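Local structure of pesticidal crystal protein Cry4Aa (Bacillus thuringiensis, 2C9K) at residues R289-F293 with K487-G491; I523-G529 with T598-K604; A535-I541 with L587-D593; M549-F555 with K566-E572. The protein promotes colloid-osmotic lysis by binding midgut epithelial cells of insects, here as the functional mosquito-larvicidal form of a longer protoxin. All coordinates share one frame. Residue numbers count along the deposited sequence, not the author numbering.

Interaction 1: R289-F293 with K487-G491; sequences RPHLF and KVVQG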
loop_
_atom_site.group_PDB
_atom_site.type_symbol
_atom_site.label_atom_id
_atom_site.label_comp_id
_atom_site.label_asym_id
_atom_site.label_seq_id
_atom_site.Cartn_x
_atom_site.Cartn_y
_atom_site.Cartn_z
ATOM N N ARG A 289 0.558 -7.832 13.738
ATOM C CA ARG A 289 -0.104 -6.721 14.413
ATOM C C ARG A 289 0.539 -5.404 13.995
ATOM O O ARG A 289 1.725 -5.358 13.641
ATOM C CB ARG A 289 -0.008 -6.890 15.927
ATOM C CG ARG A 289 -1.249 -7.497 16.542
ATOM C CD ARG A 289 -0.905 -8.637 17.480
ATOM N NE ARG A 289 -0.325 -8.203 18.750
ATOM C CZ ARG A 289 0.258 -9.031 19.614
ATOM N NH1 ARG A 289 0.340 -10.331 19.340
ATOM N NH2 ARG A 289 0.763 -8.567 20.750
ATOM N N PRO A 290 -0.233 -4.310 14.017
ATOM C CA PRO A 290 0.355 -3.025 13.621
ATOM C C PRO A 290 1.738 -2.866 14.241
ATOM O O PRO A 290 1.919 -3.086 15.430
ATOM C CB PRO A 290 -0.640 -2.012 14.164
ATOM C CG PRO A 290 -1.939 -2.742 14.063
ATOM C CD PRO A 290 -1.596 -4.133 14.542
ATOM N N HIS A 291 2.713 -2.497 13.426
ATOM C CA HIS A 291 4.078 -2.325 13.907
ATOM C C HIS A 291 4.796 -1.240 13.116
ATOM O O HIS A 291 4.241 -0.686 12.163
ATOM C CB HIS A 291 4.851 -3.638 13.751
ATOM C CG HIS A 291 4.968 -4.107 12.332
ATOM N ND1 HIS A 291 4.268 -5.190 11.844
ATOM C CD2 HIS A 291 5.709 -3.646 11.296
ATOM C CE1 HIS A 291 4.576 -5.380 10.573
ATOM N NE2 HIS A 291 5.449 -4.457 10.217
ATOM N N LEU A 292 6.029 -0.944 13.528
ATOM C CA LEU A 292 6.875 0.032 12.836
ATOM C C LEU A 292 7.440 -0.738 11.650
ATOM O O LEU A 292 7.795 -1.908 11.780
ATOM C CB LEU A 292 8.031 0.493 13.726
ATOM C CG LEU A 292 7.713 1.260 15.010
ATOM C CD1 LEU A 292 9.018 1.550 15.767
ATOM C CD2 LEU A 292 6.966 2.555 14.664
ATOM N N PHE A 293 7.521 -0.095 10.494
ATOM C CA PHE A 293 8.026 -0.770 9.304
ATOM C C PHE A 293 9.297 -1.588 9.590
ATOM O O PHE A 293 10.213 -1.106 10.258
ATOM C CB PHE A 293 8.308 0.256 8.206
ATOM C CG PHE A 293 8.502 -0.354 6.859
ATOM C CD1 PHE A 293 7.417 -0.632 6.052
ATOM C CD2 PHE A 293 9.775 -0.688 6.410
ATOM C CE1 PHE A 293 7.599 -1.235 4.812
ATOM C CE2 PHE A 293 9.962 -1.289 5.174
ATOM C CZ PHE A 293 8.878 -1.564 4.376
ATOM N N LYS A 487 1.756 3.361 20.827
ATOM C CA LYS A 487 1.551 2.122 20.095
ATOM C C LYS A 487 1.199 2.383 18.639
ATOM O O LYS A 487 0.789 3.479 18.270
ATOM C CB LYS A 487 0.451 1.286 20.759
ATOM C CG LYS A 487 -0.936 1.906 20.736
ATOM C CD LYS A 487 -1.949 0.981 21.401
ATOM C CE LYS A 487 -3.366 1.538 21.352
ATOM N NZ LYS A 487 -3.481 2.842 22.062
ATOM N N VAL A 488 1.382 1.372 17.804
ATOM C CA VAL A 488 1.064 1.504 16.390
ATOM C C VAL A 488 -0.349 0.976 16.160
ATOM O O VAL A 488 -0.632 -0.180 16.455
ATOM C CB VAL A 488 2.042 0.688 15.502
ATOM C CG1 VAL A 488 1.612 0.777 14.045
ATOM C CG2 VAL A 488 3.473 1.197 15.669
ATOM N N VAL A 489 -1.239 1.814 15.645
ATOM C CA VAL A 489 -2.596 1.367 15.402
ATOM C C VAL A 489 -2.865 1.225 13.928
ATOM O O VAL A 489 -2.249 1.893 13.106
ATOM C CB VAL A 489 -3.652 2.334 15.970
ATOM C CG1 VAL A 489 -3.518 2.423 17.479
ATOM C CG2 VAL A 489 -3.528 3.696 15.299
ATOM N N GLN A 490 -3.794 0.332 13.616
ATOM C CA GLN A 490 -4.231 0.047 12.261
ATOM C C GLN A 490 -4.656 1.336 11.553
ATOM O O GLN A 490 -5.362 2.166 12.129
ATOM C CB GLN A 490 -5.415 -0.911 12.343
ATOM C CG GLN A 490 -6.275 -0.959 11.127
ATOM C CD GLN A 490 -5.803 -1.992 10.157
ATOM O OE1 GLN A 490 -4.693 -1.909 9.631
ATOM N NE2 GLN A 490 -6.643 -2.995 9.914
ATOM N N GLY A 491 -4.222 1.506 10.307
ATOM C CA GLY A 491 -4.593 2.692 9.554
ATOM C C GLY A 491 -6.067 2.634 9.208
ATOM O O GLY A 491 -6.657 1.553 9.217
#
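Val-488 and Pro-290 carry this small contact: 90 and 72 Å² of their surfaces are covered, out of 223 Å² summed over both sides. Their CA atoms stand 5.4 Å apart, and the CA-to-CB bond of each points toward the opposite segment. The pyrrolidine ring lies against the strand backbone, with Pro-290 CB only 2.9 Å from Val-488 O, a very tight van der Waals approach, and 3.6 Å from Val-488 CG1. Farther along the ring, Pro-290 CG reaches 3.6 Å from Gln-490 N and 4.3 Å from Gln-490 CB. The two methyls of Val-488 have different neighbours: CG1 sits 3.5 Å from His-291 N, while CG2 meets Leu-292 CD2 at 3.9 Å. No hydrogen bond crosses between the segments, so shape fit and apolar packing account for the contact. The His-291 side chain starts out away from the strand, and its ND1 donates to Arg-289 O at 3.1 Å within its own loop. Leu-482 touches both Leu-292 and Val-488, and Asp-498 lies against Pro-290, Val-488 and Gln-490. The loop enters strand 294-303 of the middle, beta-prism domain, whereas strand 487-489 belongs to the C-terminal beta-sandwich of this toxin fragment; the arrangement is thus a piece of the domain II–domain III interface of a three-domain Cry toxin.

Interaction 2: I523-G529 with T598-K604; sequences IRYASNG and TTVLIDK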
loop_
_atom_site.group_PDB
_atom_site.type_symbol
_atom_site.label_atom_id
_atom_site.label_comp_id
_atom_site.label_asym_id
_atom_site.label_seq_id
_atom_site.Cartn_x
_atom_site.Cartn_y
_atom_site.Cartn_z
ATOM N N ILE A 523 3.611 18.218 10.066
ATOM C CA ILE A 523 3.022 16.952 10.502
ATOM C C ILE A 523 1.560 16.732 10.089
ATOM O O ILE A 523 0.732 17.639 10.207
ATOM C CB ILE A 523 3.133 16.837 12.046
ATOM C CG1 ILE A 523 4.555 16.456 12.432
ATOM C CG2 ILE A 523 2.162 15.814 12.589
ATOM C CD1 ILE A 523 4.762 16.490 13.914
ATOM N N ARG A 524 1.251 15.527 9.603
ATOM C CA ARG A 524 -0.115 15.164 9.206
ATOM C C ARG A 524 -0.597 14.226 10.305
ATOM O O ARG A 524 -0.176 13.073 10.373
ATOM C CB ARG A 524 -0.130 14.439 7.851
ATOM C CG ARG A 524 -1.539 14.169 7.297
ATOM C CD ARG A 524 -1.515 13.752 5.825
ATOM N NE ARG A 524 -2.836 13.758 5.181
ATOM C CZ ARG A 524 -3.711 12.750 5.205
ATOM N NH1 ARG A 524 -3.430 11.625 5.845
ATOM N NH2 ARG A 524 -4.870 12.860 4.571
ATOM N N TYR A 525 -1.482 14.726 11.159
ATOM C CA TYR A 525 -1.973 13.952 12.294
ATOM C C TYR A 525 -3.481 14.029 12.442
ATOM O O TYR A 525 -4.155 14.771 11.736
ATOM C CB TYR A 525 -1.372 14.517 13.574
ATOM C CG TYR A 525 -2.009 15.848 13.923
ATOM C CD1 TYR A 525 -2.874 15.974 15.016
ATOM C CD2 TYR A 525 -1.833 16.959 13.097
ATOM C CE1 TYR A 525 -3.547 17.167 15.267
ATOM C CE2 TYR A 525 -2.505 18.155 13.342
ATOM C CZ TYR A 525 -3.358 18.249 14.423
ATOM O OH TYR A 525 -4.029 19.424 14.645
ATOM N N ALA A 526 -3.980 13.272 13.412
ATOM C CA ALA A 526 -5.396 13.225 13.761
ATOM C C ALA A 526 -5.407 13.403 15.277
ATOM O O ALA A 526 -4.435 13.060 15.957
ATOM C CB ALA A 526 -5.999 11.880 13.380
ATOM N N SER A 527 -6.497 13.934 15.815
ATOM C CA SER A 527 -6.560 14.158 17.253
ATOM C C SER A 527 -7.934 14.573 17.733
ATOM O O SER A 527 -8.577 15.423 17.126
ATOM C CB SER A 527 -5.557 15.245 17.645
ATOM O OG SER A 527 -5.699 15.613 19.006
ATOM N N ASN A 528 -8.389 13.968 18.821
ATOM C CA ASN A 528 -9.670 14.350 19.382
ATOM C C ASN A 528 -9.360 15.394 20.458
ATOM O O ASN A 528 -8.568 16.305 20.216
ATOM C CB ASN A 528 -10.412 13.140 19.964
ATOM C CG ASN A 528 -9.524 12.268 20.817
ATOM O OD1 ASN A 528 -8.570 12.752 21.429
ATOM N ND2 ASN A 528 -9.838 10.975 20.878
ATOM N N GLY A 529 -9.962 15.264 21.637
ATOM C CA GLY A 529 -9.723 16.243 22.686
ATOM C C GLY A 529 -10.415 17.566 22.393
ATOM O O GLY A 529 -11.252 17.655 21.497
ATOM N N THR A 598 -6.491 12.838 25.564
ATOM C CA THR A 598 -6.517 13.387 24.214
ATOM C C THR A 598 -5.655 12.522 23.299
ATOM O O THR A 598 -4.433 12.584 23.348
ATOM C CB THR A 598 -6.002 14.833 24.177
ATOM O OG1 THR A 598 -6.854 15.654 24.978
ATOM C CG2 THR A 598 -6.013 15.371 22.758
ATOM N N THR A 599 -6.314 11.708 22.480
ATOM C CA THR A 599 -5.642 10.813 21.540
ATOM C C THR A 599 -5.088 11.567 20.341
ATOM O O THR A 599 -5.782 12.382 19.733
ATOM C CB THR A 599 -6.605 9.732 20.994
ATOM O OG1 THR A 599 -6.997 8.846 22.051
ATOM C CG2 THR A 599 -5.938 8.937 19.887
ATOM N N VAL A 600 -3.835 11.284 20.000
ATOM C CA VAL A 600 -3.181 11.909 18.855
ATOM C C VAL A 600 -2.646 10.803 17.950
ATOM O O VAL A 600 -1.910 9.921 18.396
ATOM C CB VAL A 600 -2.005 12.815 19.296
ATOM C CG1 VAL A 600 -1.287 13.380 18.072
ATOM C CG2 VAL A 600 -2.524 13.948 20.165
ATOM N N LEU A 601 -3.036 10.833 16.682
ATOM C CA LEU A 601 -2.568 9.826 15.744
ATOM C C LEU A 601 -1.622 10.458 14.728
ATOM O O LEU A 601 -2.022 11.301 13.929
ATOM C CB LEU A 601 -3.754 9.166 15.044
ATOM C CG LEU A 601 -4.729 8.440 15.978
ATOM C CD1 LEU A 601 -5.870 7.854 15.169
ATOM C CD2 LEU A 601 -4.006 7.340 16.742
ATOM N N ILE A 602 -0.357 10.058 14.781
ATOM C CA ILE A 602 0.645 10.590 13.868
ATOM C C ILE A 602 0.705 9.785 12.582
ATOM O O ILE A 602 0.987 8.588 12.602
ATOM C CB ILE A 602 2.050 10.567 14.488
ATOM C CG1 ILE A 602 2.122 11.524 15.676
ATOM C CG2 ILE A 602 3.066 10.953 13.442
ATOM C CD1 ILE A 602 1.988 12.971 15.299
ATOM N N ASP A 603 0.469 10.462 11.463
ATOM C CA ASP A 603 0.492 9.820 10.157
ATOM C C ASP A 603 1.793 10.040 9.378
ATOM O O ASP A 603 2.603 9.119 9.236
ATOM C CB ASP A 603 -0.705 10.310 9.341
ATOM C CG ASP A 603 -0.685 9.813 7.918
ATOM O OD1 ASP A 603 -0.308 8.637 7.705
ATOM O OD2 ASP A 603 -1.061 10.599 7.021
ATOM N N LYS A 604 1.999 11.259 8.888
ATOM C CA LYS A 604 3.190 11.568 8.103
ATOM C C LYS A 604 4.024 12.725 8.663
ATOM O O LYS A 604 3.489 13.683 9.226
ATOM C CB LYS A 604 2.796 11.933 6.661
ATOM C CG LYS A 604 1.762 11.046 5.977
ATOM C CD LYS A 604 2.358 9.781 5.408
ATOM C CE LYS A 604 1.353 9.049 4.507
ATOM N NZ LYS A 604 0.090 8.608 5.196
#
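Strands 523-527 and 600-604 run antiparallel (160° between their axes, 4.5 Å at closest). Ala-526 and Leu-601 exchange both backbone bonds: Ala-526 N to Leu-601 O, 2.8 Å, and Leu-601 N to Ala-526 O, 2.7 Å. Beyond them Asn-528 N donates to Thr-599 O (3.2 Å), and Asn-528 OD1 takes a weak bond from Thr-599 N (2.7 Å). At the other end the register slips by one residue. Arg-524 O accepts from both Asp-603 N (2.9 Å) and Lys-604 N (3.2 Å), while Arg-524 N donates to Lys-604 O (2.9 Å), which defines a classic bulge. A salt-bridge network forms there: Asp-603 OD2 meets Arg-524 NH1 at 2.8 Å, and Asp-603 OD1 meets Lys-604 NZ at 2.5 Å. Outside the pair, Thr-554 OG1 accepts from Ser-527 N, Tyr-525 OH bonds Asn-552 N, and Thr-599 OG1 bonds Tyr-560 OH. Strand 517-527 pairs on its other edge with strand 569-572, and strand 600-609 with 499-501, while Ile-523 and Val-600 pack against strand 584-591 of the facing sheet.

Interaction 3: A535-I541 with L587-D593; sequences AVINLSI and LVFNRSD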
loop_
_atom_site.group_PDB
_atom_site.type_symbol
_atom_site.label_atom_id
_atom_site.label_comp_id
_atom_site.label_asym_id
_atom_site.label_seq_id
_atom_site.Cartn_x
_atom_site.Cartn_y
_atom_site.Cartn_z
ATOM N N ALA A 535 -2.825 18.526 22.886
ATOM C CA ALA A 535 -1.605 17.784 23.144
ATOM C C ALA A 535 -0.484 18.688 22.651
ATOM O O ALA A 535 -0.673 19.471 21.720
ATOM C CB ALA A 535 -1.607 16.476 22.374
ATOM N N VAL A 536 0.673 18.602 23.287
ATOM C CA VAL A 536 1.813 19.414 22.890
ATOM C C VAL A 536 2.914 18.476 22.429
ATOM O O VAL A 536 3.168 17.459 23.071
ATOM C CB VAL A 536 2.305 20.278 24.070
ATOM C CG1 VAL A 536 3.679 20.851 23.781
ATOM C CG2 VAL A 536 1.328 21.399 24.304
ATOM N N ILE A 537 3.562 18.816 21.321
ATOM C CA ILE A 537 4.626 17.981 20.769
ATOM C C ILE A 537 5.975 18.673 20.629
ATOM O O ILE A 537 6.083 19.726 20.004
ATOM C CB ILE A 537 4.218 17.460 19.401
ATOM C CG1 ILE A 537 3.705 18.635 18.557
ATOM C CG2 ILE A 537 3.180 16.364 19.567
ATOM C CD1 ILE A 537 3.091 18.251 17.237
ATOM N N ASN A 538 7.004 18.067 21.206
ATOM C CA ASN A 538 8.340 18.629 21.135
ATOM C C ASN A 538 9.242 17.749 20.295
ATOM O O ASN A 538 9.376 16.552 20.532
ATOM C CB ASN A 538 8.908 18.799 22.537
ATOM C CG ASN A 538 8.113 19.783 23.354
ATOM O OD1 ASN A 538 8.056 20.970 23.028
ATOM N ND2 ASN A 538 7.477 19.299 24.417
ATOM N N LEU A 539 9.855 18.377 19.302
ATOM C CA LEU A 539 10.743 17.718 18.354
ATOM C C LEU A 539 12.176 18.126 18.664
ATOM O O LEU A 539 12.523 19.306 18.567
ATOM C CB LEU A 539 10.399 18.185 16.941
ATOM C CG LEU A 539 10.326 17.247 15.739
ATOM C CD1 LEU A 539 10.382 18.117 14.485
ATOM C CD2 LEU A 539 11.460 16.243 15.742
ATOM N N SER A 540 13.008 17.165 19.046
ATOM C CA SER A 540 14.397 17.477 19.329
ATOM C C SER A 540 15.287 16.879 18.262
ATOM O O SER A 540 15.335 15.659 18.087
ATOM C CB SER A 540 14.823 16.941 20.694
ATOM O OG SER A 540 14.385 17.792 21.737
ATOM N N ILE A 541 15.964 17.746 17.523
ATOM C CA ILE A 541 16.888 17.297 16.502
ATOM C C ILE A 541 18.272 17.669 17.024
ATOM O O ILE A 541 18.730 18.806 16.871
ATOM C CB ILE A 541 16.639 17.986 15.149
ATOM C CG1 ILE A 541 15.194 17.765 14.715
ATOM C CG2 ILE A 541 17.568 17.412 14.096
ATOM C CD1 ILE A 541 14.873 18.327 13.342
ATOM N N LEU A 587 15.279 12.177 14.718
ATOM C CA LEU A 587 14.043 12.906 14.915
ATOM C C LEU A 587 13.335 12.350 16.150
ATOM O O LEU A 587 12.556 11.392 16.077
ATOM C CB LEU A 587 13.164 12.784 13.663
ATOM C CG LEU A 587 12.959 14.039 12.794
ATOM C CD1 LEU A 587 14.286 14.610 12.340
ATOM C CD2 LEU A 587 12.103 13.684 11.586
ATOM N N VAL A 588 13.626 12.956 17.296
ATOM C CA VAL A 588 13.030 12.518 18.547
ATOM C C VAL A 588 11.788 13.326 18.864
ATOM O O VAL A 588 11.872 14.521 19.107
ATOM C CB VAL A 588 14.004 12.673 19.722
ATOM C CG1 VAL A 588 13.506 11.874 20.906
ATOM C CG2 VAL A 588 15.391 12.225 19.316
ATOM N N PHE A 589 10.641 12.657 18.855
ATOM C CA PHE A 589 9.365 13.287 19.155
ATOM C C PHE A 589 8.937 12.968 20.582
ATOM O O PHE A 589 8.942 11.808 21.001
ATOM C CB PHE A 589 8.266 12.794 18.199
ATOM C CG PHE A 589 8.366 13.345 16.807
ATOM C CD1 PHE A 589 9.175 12.736 15.856
ATOM C CD2 PHE A 589 7.677 14.499 16.457
ATOM C CE1 PHE A 589 9.297 13.270 14.577
ATOM C CE2 PHE A 589 7.794 15.042 15.177
ATOM C CZ PHE A 589 8.608 14.425 14.237
ATOM N N ASN A 590 8.564 14.005 21.326
ATOM C CA ASN A 590 8.092 13.847 22.701
ATOM C C ASN A 590 6.764 14.554 22.888
ATOM O O ASN A 590 6.478 15.559 22.231
ATOM C CB ASN A 590 9.082 14.439 23.703
ATOM C CG ASN A 590 10.105 13.437 24.181
ATOM O OD1 ASN A 590 11.280 13.521 23.828
ATOM N ND2 ASN A 590 9.666 12.476 24.991
ATOM N N ARG A 591 5.949 14.013 23.784
ATOM C CA ARG A 591 4.664 14.613 24.114
ATOM C C ARG A 591 4.788 15.065 25.567
ATOM O O ARG A 591 5.120 14.263 26.436
ATOM C CB ARG A 591 3.538 13.595 23.964
ATOM C CG ARG A 591 2.201 14.173 24.319
ATOM C CD ARG A 591 1.052 13.363 23.792
ATOM N NE ARG A 591 -0.196 13.940 24.266
ATOM C CZ ARG A 591 -1.395 13.439 24.012
ATOM N NH1 ARG A 591 -1.507 12.343 23.278
ATOM N NH2 ARG A 591 -2.476 14.030 24.501
ATOM N N SER A 592 4.534 16.340 25.835
ATOM C CA SER A 592 4.675 16.849 27.194
ATOM C C SER A 592 3.383 17.208 27.915
ATOM O O SER A 592 3.362 17.292 29.139
ATOM C CB SER A 592 5.590 18.063 27.183
ATOM O OG SER A 592 5.098 19.031 26.282
ATOM N N ASP A 593 2.311 17.426 27.162
ATOM C CA ASP A 593 1.027 17.787 27.759
ATOM C C ASP A 593 0.569 16.740 28.772
ATOM O O ASP A 593 1.074 15.625 28.787
ATOM C CB ASP A 593 -0.045 17.958 26.674
ATOM C CG ASP A 593 -0.336 16.672 25.929
ATOM O OD1 ASP A 593 0.506 16.253 25.108
ATOM O OD2 ASP A 593 -1.408 16.078 26.169
#
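Leu-539 lies over one face of the Phe-589 ring: its CD2 is 3.8 Å from the ring centroid and 15° off the normal, a CH-pi contact, and Leu-539 CG comes within 3.4 Å of Phe-589 CE2. The two residues form a non-hydrogen-bonded pair, CA atoms 4.7 Å apart, in an antiparallel ladder with strand axes 4.6 Å apart at closest and 155° between their directions. Hydrogen-bonded pairs flank them. Asn-538 N to Asn-590 O and Asn-590 N to Asn-538 O are both 2.8 Å; Ser-540 N to Val-588 O is 2.9 Å, and Val-588 N to Ser-540 O is 3.3 Å. Side chains alternate accordingly, with Ile-537, Leu-539, Phe-589 and Arg-591 on one face and Asn-538, Ser-540, Val-588 and Asn-590 on the more exposed other. Past the paired strands, Ser-592 N still donates to Val-536 O at 3.3 Å. Arg-591, extended through its chi angles, places its guanidinium under Ala-535, with CB 3.4 Å from NH2, and NH2 binds Asp-593 OD2 at 2.8 Å; Thr-598 O and Phe-502 O accept from the same guanidinium. Strand 536-541 is flanked on its far edge by strand 545-550, and strand 584-591 by 505-511, where Phe-506 stacks on Phe-589. On the side of Ile-537, Leu-539 and Phe-589 lies the second sheet: Ile-537 and Phe-589 touch Ile-523, Leu-539 touches Ile-521, and Ala-535 and Arg-591 touch Val-600.

Interaction 4: M549-F555 with K566-E572; sequences MALNPTF and KDFQYLE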
loop_
_atom_site.group_PDB
_atom_site.type_symbol
_atom_site.label_atom_id
_atom_site.label_comp_id
_atom_site.label_asym_id
_atom_site.label_seq_id
_atom_site.Cartn_x
_atom_site.Cartn_y
_atom_site.Cartn_z
ATOM N N MET A 549 5.117 22.589 19.372
ATOM C CA MET A 549 3.838 23.178 19.008
ATOM C C MET A 549 2.639 22.432 19.621
ATOM O O MET A 549 2.751 21.284 20.060
ATOM C CB MET A 549 3.713 23.228 17.476
ATOM C CG MET A 549 3.716 21.869 16.799
ATOM S SD MET A 549 3.562 21.910 14.983
ATOM C CE MET A 549 2.351 23.257 14.764
ATOM N N ALA A 550 1.496 23.110 19.656
ATOM C CA ALA A 550 0.266 22.540 20.185
ATOM C C ALA A 550 -0.569 22.028 19.021
ATOM O O ALA A 550 -0.697 22.700 17.996
ATOM C CB ALA A 550 -0.508 23.592 20.946
ATOM N N LEU A 551 -1.126 20.832 19.175
ATOM C CA LEU A 551 -1.955 20.239 18.139
ATOM C C LEU A 551 -3.408 20.628 18.389
ATOM O O LEU A 551 -3.789 20.920 19.521
ATOM C CB LEU A 551 -1.800 18.718 18.154
ATOM C CG LEU A 551 -0.421 18.199 17.738
ATOM C CD1 LEU A 551 -0.397 16.682 17.841
ATOM C CD2 LEU A 551 -0.115 18.640 16.319
ATOM N N ASN A 552 -4.218 20.634 17.332
ATOM C CA ASN A 552 -5.626 21.000 17.454
ATOM C C ASN A 552 -6.528 19.785 17.317
ATOM O O ASN A 552 -6.137 18.769 16.734
ATOM C CB ASN A 552 -6.006 21.999 16.366
ATOM C CG ASN A 552 -5.153 23.245 16.393
ATOM O OD1 ASN A 552 -4.920 23.865 15.352
ATOM N ND2 ASN A 552 -4.690 23.631 17.581
ATOM N N PRO A 553 -7.749 19.864 17.866
ATOM C CA PRO A 553 -8.675 18.733 17.759
ATOM C C PRO A 553 -9.014 18.638 16.283
ATOM O O PRO A 553 -9.033 19.653 15.597
ATOM C CB PRO A 553 -9.862 19.185 18.587
ATOM C CG PRO A 553 -9.242 20.103 19.583
ATOM C CD PRO A 553 -8.286 20.896 18.762
ATOM N N THR A 554 -9.271 17.437 15.781
ATOM C CA THR A 554 -9.585 17.289 14.362
ATOM C C THR A 554 -10.779 16.371 14.148
ATOM O O THR A 554 -11.412 16.380 13.091
ATOM C CB THR A 554 -8.372 16.743 13.595
ATOM O OG1 THR A 554 -8.161 15.371 13.942
ATOM C CG2 THR A 554 -7.126 17.543 13.956
ATOM N N PHE A 555 -11.085 15.574 15.162
ATOM C CA PHE A 555 -12.220 14.674 15.085
ATOM C C PHE A 555 -12.763 14.466 16.485
ATOM O O PHE A 555 -12.196 14.964 17.462
ATOM C CB PHE A 555 -11.809 13.338 14.457
ATOM C CG PHE A 555 -11.021 12.442 15.372
ATOM C CD1 PHE A 555 -11.653 11.431 16.087
ATOM C CD2 PHE A 555 -9.641 12.587 15.493
ATOM C CE1 PHE A 555 -10.921 10.567 16.909
ATOM C CE2 PHE A 555 -8.903 11.732 16.309
ATOM C CZ PHE A 555 -9.546 10.717 17.019
ATOM N N LYS A 566 -11.275 14.035 6.181
ATOM C CA LYS A 566 -11.294 15.344 6.818
ATOM C C LYS A 566 -10.749 15.308 8.244
ATOM O O LYS A 566 -10.400 16.343 8.807
ATOM C CB LYS A 566 -12.726 15.891 6.800
ATOM C CG LYS A 566 -12.936 17.181 7.566
ATOM C CD LYS A 566 -13.285 16.906 9.021
ATOM C CE LYS A 566 -14.638 16.222 9.136
ATOM N NZ LYS A 566 -15.721 17.070 8.552
ATOM N N ASP A 567 -10.660 14.108 8.814
ATOM C CA ASP A 567 -10.175 13.925 10.181
ATOM C C ASP A 567 -8.686 14.159 10.348
ATOM O O ASP A 567 -8.223 14.398 11.460
ATOM C CB ASP A 567 -10.540 12.529 10.692
ATOM C CG ASP A 567 -12.042 12.338 10.850
ATOM O OD1 ASP A 567 -12.484 11.186 11.045
ATOM O OD2 ASP A 567 -12.780 13.348 10.786
ATOM N N PHE A 568 -7.930 14.078 9.258
ATOM C CA PHE A 568 -6.495 14.324 9.331
ATOM C C PHE A 568 -6.211 15.734 8.846
ATOM O O PHE A 568 -6.744 16.165 7.825
ATOM C CB PHE A 568 -5.717 13.313 8.488
ATOM C CG PHE A 568 -5.738 11.916 9.050
ATOM C CD1 PHE A 568 -6.809 11.064 8.800
ATOM C CD2 PHE A 568 -4.706 11.470 9.870
ATOM C CE1 PHE A 568 -6.854 9.796 9.355
ATOM C CE2 PHE A 568 -4.741 10.203 10.435
ATOM C CZ PHE A 568 -5.821 9.363 10.175
ATOM N N GLN A 569 -5.383 16.460 9.592
ATOM C CA GLN A 569 -5.032 17.828 9.232
ATOM C C GLN A 569 -3.527 18.068 9.242
ATOM O O GLN A 569 -2.747 17.167 9.573
ATOM C CB GLN A 569 -5.745 18.806 10.163
ATOM C CG GLN A 569 -7.249 18.841 9.925
ATOM C CD GLN A 569 -7.601 19.268 8.503
ATOM O OE1 GLN A 569 -8.729 19.070 8.044
ATOM N NE2 GLN A 569 -6.632 19.869 7.804
ATOM N N TYR A 570 -3.116 19.279 8.879
ATOM C CA TYR A 570 -1.697 19.597 8.812
ATOM C C TYR A 570 -1.221 20.746 9.681
ATOM O O TYR A 570 -1.756 21.850 9.615
ATOM C CB TYR A 570 -1.300 19.924 7.372
ATOM C CG TYR A 570 -1.462 18.805 6.367
ATOM C CD1 TYR A 570 -2.724 18.309 6.037
ATOM C CD2 TYR A 570 -0.349 18.283 5.698
ATOM C CE1 TYR A 570 -2.876 17.324 5.060
ATOM C CE2 TYR A 570 -0.489 17.300 4.720
ATOM C CZ TYR A 570 -1.756 16.829 4.407
ATOM O OH TYR A 570 -1.897 15.873 3.439
ATOM N N LEU A 571 -0.196 20.482 10.485
ATOM C CA LEU A 571 0.402 21.517 11.324
ATOM C C LEU A 571 1.884 21.551 11.003
ATOM O O LEU A 571 2.481 20.520 10.689
ATOM C CB LEU A 571 0.187 21.245 12.816
ATOM C CG LEU A 571 -1.104 21.862 13.356
ATOM C CD1 LEU A 571 -1.244 21.589 14.848
ATOM C CD2 LEU A 571 -1.083 23.357 13.073
ATOM N N GLU A 572 2.470 22.741 11.087
ATOM C CA GLU A 572 3.873 22.942 10.765
ATOM C C GLU A 572 4.584 23.672 11.895
ATOM O O GLU A 572 4.036 24.605 12.479
ATOM C CB GLU A 572 3.952 23.772 9.487
ATOM C CG GLU A 572 5.305 23.880 8.852
ATOM C CD GLU A 572 5.247 24.660 7.552
ATOM O OE1 GLU A 572 4.433 24.300 6.668
ATOM O OE2 GLU A 572 6.016 25.635 7.410
#
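Although the segments run opposite ways (178° end to end), no backbone hydrogen bond joins them, and the CA atoms of Leu-551 and Leu-571 are 7.3 Å apart, so side-chain conformation decides what meets. Met-549, chi1 p and chi2 t, sends its CE to 3.5 Å from Leu-571 CB and 3.1 Å from Glu-572 O. Leu-571, with chi1 at -90° and chi2 t, has the largest covered area, 95 Å²; its CD1 rests 3.5 Å from Leu-551 CD2 and 3.4 Å from Ala-550 O. Leu-551 adopts m,t, which turns a side chain that starts sideways into this apolar patch. At the other end Thr-554, chi1 p, directs OG1 to Asp-567 O, a 2.7 Å hydrogen bond and the sole one between the segments; the same OG1 is bonded to Ser-527 N. Phe-555 is also p: its CB comes 3.8 Å from Asp-567 CG while the ring leads away, packing on Leu-563. Asp-567, chi1 m, has its carboxylate OD1 bonded to Lys-564 N. The chain thus passes from edge strand 545-550 of one sheet, paired with 536-541, to strands 517-527 and 569-572 of the other, bonding to Ser-527. With Met-549, Leu-551 and Leu-571 packed between the two, this is consistent with one margin of the beta-sandwich that forms domain III of Cry toxins.

Along the chain, interaction 1 is complete before the other three open, and these enclose one another: 2 spans 3, and 3 spans 4. All three lie in the C-terminal beta-sandwich of this toxin fragment. Interactions 2 and 4 have centres about 6 Å apart and share the sheet containing neighbouring strands 517-527 and 569-572; interaction 3, its centre about 13 Å from that of 2, belongs to the facing sheet. Ile-523 against Phe-589 and Val-600 against Ala-535 join 2 and 3 across the sandwich. Backbone pairing of Ile-537 with Met-549 and Ala-535 with Leu-551 links 3 to 4. Interaction 1, centred about 14 Å from 2 yet in contact through Val-489 and Leu-601, ties this sandwich to the beta-prism domain.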